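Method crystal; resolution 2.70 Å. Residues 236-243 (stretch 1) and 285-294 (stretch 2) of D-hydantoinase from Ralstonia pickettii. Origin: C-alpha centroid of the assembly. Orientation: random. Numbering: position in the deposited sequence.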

# COMPACT_ATOMS: atom_id res chain seq x y z
N VAL A 236 -16.73 0.70 14.51
CA VAL A 236 -18.12 0.65 14.08
C VAL A 236 -18.28 1.36 12.75
O VAL A 236 -17.48 2.22 12.39
N HIS A 237 -19.33 1.00 12.03
CA HIS A 237 -19.65 1.54 10.72
C HIS A 237 -18.51 2.01 9.81
O HIS A 237 -18.31 3.21 9.62
N VAL A 238 -17.74 1.06 9.27
CA VAL A 238 -16.69 1.38 8.32
C VAL A 238 -17.53 1.60 7.07
O VAL A 238 -18.27 0.72 6.66
N THR A 239 -17.40 2.78 6.46
CA THR A 239 -18.25 3.11 5.33
C THR A 239 -17.65 3.33 3.94
O THR A 239 -18.38 3.45 2.96
N CYS A 240 -16.33 3.39 3.83
CA CYS A 240 -15.74 3.65 2.53
C CYS A 240 -14.40 2.97 2.32
O CYS A 240 -13.79 2.45 3.26
N GLU A 241 -13.93 3.02 1.08
CA GLU A 241 -12.67 2.41 0.70
C GLU A 241 -11.46 2.91 1.50
O GLU A 241 -10.64 2.10 1.95
N GLU A 242 -11.37 4.22 1.71
CA GLU A 242 -10.23 4.76 2.44
C GLU A 242 -10.15 4.35 3.91
O GLU A 242 -9.07 4.01 4.39
N SER A 243 -11.27 4.35 4.62
CA SER A 243 -11.22 3.95 6.03
C SER A 243 -11.01 2.44 6.13
O SER A 243 -10.30 1.96 7.01
N PHE A 285 -27.17 10.70 7.99
CA PHE A 285 -26.66 9.83 9.05
C PHE A 285 -25.15 9.95 9.00
O PHE A 285 -24.59 10.47 8.03
N THR A 286 -24.49 9.46 10.04
CA THR A 286 -23.04 9.57 10.14
C THR A 286 -22.33 8.25 10.43
O THR A 286 -22.78 7.47 11.26
N PRO A 287 -21.20 7.99 9.74
CA PRO A 287 -20.60 8.87 8.74
C PRO A 287 -21.54 9.05 7.55
O PRO A 287 -22.52 8.31 7.41
N PRO A 288 -21.25 10.01 6.66
CA PRO A 288 -22.09 10.27 5.49
C PRO A 288 -22.16 9.13 4.49
O PRO A 288 -21.24 8.31 4.39
N ALA A 289 -23.25 9.08 3.74
CA ALA A 289 -23.43 8.08 2.70
C ALA A 289 -22.30 8.33 1.70
O ALA A 289 -21.99 9.48 1.38
N ARG A 290 -21.68 7.26 1.21
CA ARG A 290 -20.58 7.39 0.28
C ARG A 290 -20.97 7.26 -1.20
O ARG A 290 -21.93 7.88 -1.64
N ALA A 291 -20.22 6.47 -1.96
CA ALA A 291 -20.51 6.28 -3.38
C ALA A 291 -20.68 4.81 -3.72
O ALA A 291 -20.33 3.94 -2.91
N LYS A 292 -21.20 4.52 -4.91
CA LYS A 292 -21.40 3.15 -5.34
C LYS A 292 -20.12 2.32 -5.34
O LYS A 292 -20.15 1.13 -5.04
N LYS A 293 -18.99 2.94 -5.67
CA LYS A 293 -17.74 2.20 -5.69
C LYS A 293 -17.43 1.71 -4.28
O LYS A 293 -16.77 0.69 -4.10
N ASP A 294 -17.93 2.42 -3.29
CA ASP A 294 -17.70 2.01 -1.91
C ASP A 294 -18.60 0.80 -1.62
O ASP A 294 -18.24 -0.07 -0.82

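The most unusual feature of this contact is the carboxylate of Asp294, which serves the starts of two helices at once. Its OD1 accepts a hydrogen bond from the backbone N of Glu241 (2.9 Å, N-H...acceptor angle 167°), the first helical residue after the N-cap Cys240, while its OD2 accepts one from the backbone N of Ala291, the N-cap of its own helix (3.0 Å, 147°). With chi1 at -64° (m), Asp294 has its CA-to-CB bond toward stretch 1, and the backbones come close here: the CA atoms of Cys240 and Asp294 lie 5.1 Å apart. Cys240 (chi1 p) has its CA-to-CB bond sideways to stretch 2, with CB 3.3 Å from Asp294 OD1 and 3.7 Å from Arg290 CG.

Lys293 gathers the surrounding acids. Its CA-to-CB bond runs sideways, but an extended outer chain (chi3 and chi4 both t) brings NZ nearer, to 2.9 Å from Glu241 OE1 in a salt bridge. A second salt bridge joins NZ to Glu242 OE2 at 3.2 Å, where the hydrogen bond is weak; a similarly weak one reaches Asp294 OD1, also 3.2 Å from NZ. The ammonium thus offsets the like charges of Glu242 OE2 and Asp294 OD1, only 3.8 Å apart.

Deeper in, the CA-to-CB bonds of Thr239 (p) and Arg290 (chi1 and chi2 m, chi3 t) each run toward the other stretch. Arg290 NE donates to Thr239 OG1 (3.1 Å, 151°), and the hydroxyl sits at the guanidinium edge, near its plane, as expected for an in-plane N-H donor. Arg290 NH1 and NH2 are satisfied elsewhere in the structure.

At the far end the packing is CH-pi. Pro287, preceded by a cis peptide bond, places CD 3.4 Å from the His237 ring centroid and 10° off the ring normal, hence over the face. The CA-to-CB bond of His237 (chi1 p) also runs toward stretch 2.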

# COMPACT_ATOMS: atom_id res chain seq x y z
CB VAL A 236 -19.08 1.30 15.13
CG1 VAL A 236 -18.89 0.64 16.48
CG2 VAL A 236 -18.83 2.80 15.23
CB HIS A 237 -20.70 2.67 10.84
CG HIS A 237 -20.34 3.73 11.84
ND1 HIS A 237 -19.08 4.28 11.94
CD2 HIS A 237 -21.10 4.38 12.75
CE1 HIS A 237 -19.07 5.21 12.87
NE2 HIS A 237 -20.29 5.30 13.38
CB VAL A 238 -15.74 0.20 8.07
CG1 VAL A 238 -14.84 0.51 6.89
CG2 VAL A 238 -14.91 -0.06 9.32
CB THR A 239 -19.03 4.38 5.66
OG1 THR A 239 -18.16 5.51 5.55
CG2 THR A 239 -19.54 4.31 7.10
CB CYS A 240 -15.57 5.16 2.35
SG CYS A 240 -14.51 5.90 3.61
CB GLU A 241 -12.43 2.63 -0.80
CG GLU A 241 -11.06 2.24 -1.30
CD GLU A 241 -10.97 2.26 -2.81
OE1 GLU A 241 -11.67 3.09 -3.45
OE2 GLU A 241 -10.20 1.45 -3.37
CB GLU A 242 -10.16 6.29 2.31
CG GLU A 242 -11.46 6.95 1.97
CD GLU A 242 -11.79 6.94 0.50
OE1 GLU A 242 -11.02 7.55 -0.28
OE2 GLU A 242 -12.81 6.32 0.11
CB SER A 243 -12.49 4.36 6.78
OG SER A 243 -13.64 3.68 6.31
CB PHE A 285 -27.12 8.38 8.86
CG PHE A 285 -27.05 7.89 7.45
CD1 PHE A 285 -25.83 7.60 6.86
CD2 PHE A 285 -28.21 7.72 6.71
CE1 PHE A 285 -25.76 7.13 5.56
CE2 PHE A 285 -28.16 7.25 5.40
CZ PHE A 285 -26.94 6.96 4.83
CB THR A 286 -22.68 10.59 11.24
OG1 THR A 286 -23.21 11.87 10.88
CG2 THR A 286 -21.17 10.69 11.42
CB PRO A 287 -19.31 8.15 8.38
CG PRO A 287 -18.90 7.58 9.69
CD PRO A 287 -20.21 6.99 10.19
CB PRO A 288 -21.45 11.51 4.86
CG PRO A 288 -20.64 12.11 5.96
CD PRO A 288 -20.08 10.92 6.67
CB ALA A 289 -24.77 8.27 2.02
CB ARG A 290 -19.51 6.36 0.63
CG ARG A 290 -19.05 6.45 2.08
CD ARG A 290 -18.67 7.87 2.44
NE ARG A 290 -17.95 7.94 3.71
CZ ARG A 290 -17.60 9.07 4.31
NH1 ARG A 290 -17.89 10.25 3.75
NH2 ARG A 290 -16.95 9.04 5.47
CB ALA A 291 -19.40 6.88 -4.21
CB LYS A 292 -22.02 3.11 -6.74
CG LYS A 292 -23.44 3.64 -6.79
CD LYS A 292 -24.07 3.45 -8.16
CE LYS A 292 -25.53 3.92 -8.17
NZ LYS A 292 -26.18 3.73 -9.50
CB LYS A 293 -16.60 3.06 -6.24
CG LYS A 293 -16.26 4.32 -5.44
CD LYS A 293 -15.09 4.09 -4.50
CE LYS A 293 -14.68 5.40 -3.83
NZ LYS A 293 -13.57 5.23 -2.85
CB ASP A 294 -17.99 3.17 -0.95
CG ASP A 294 -17.03 4.34 -1.16
OD1 ASP A 294 -15.85 4.24 -0.77
OD2 ASP A 294 -17.47 5.37 -1.73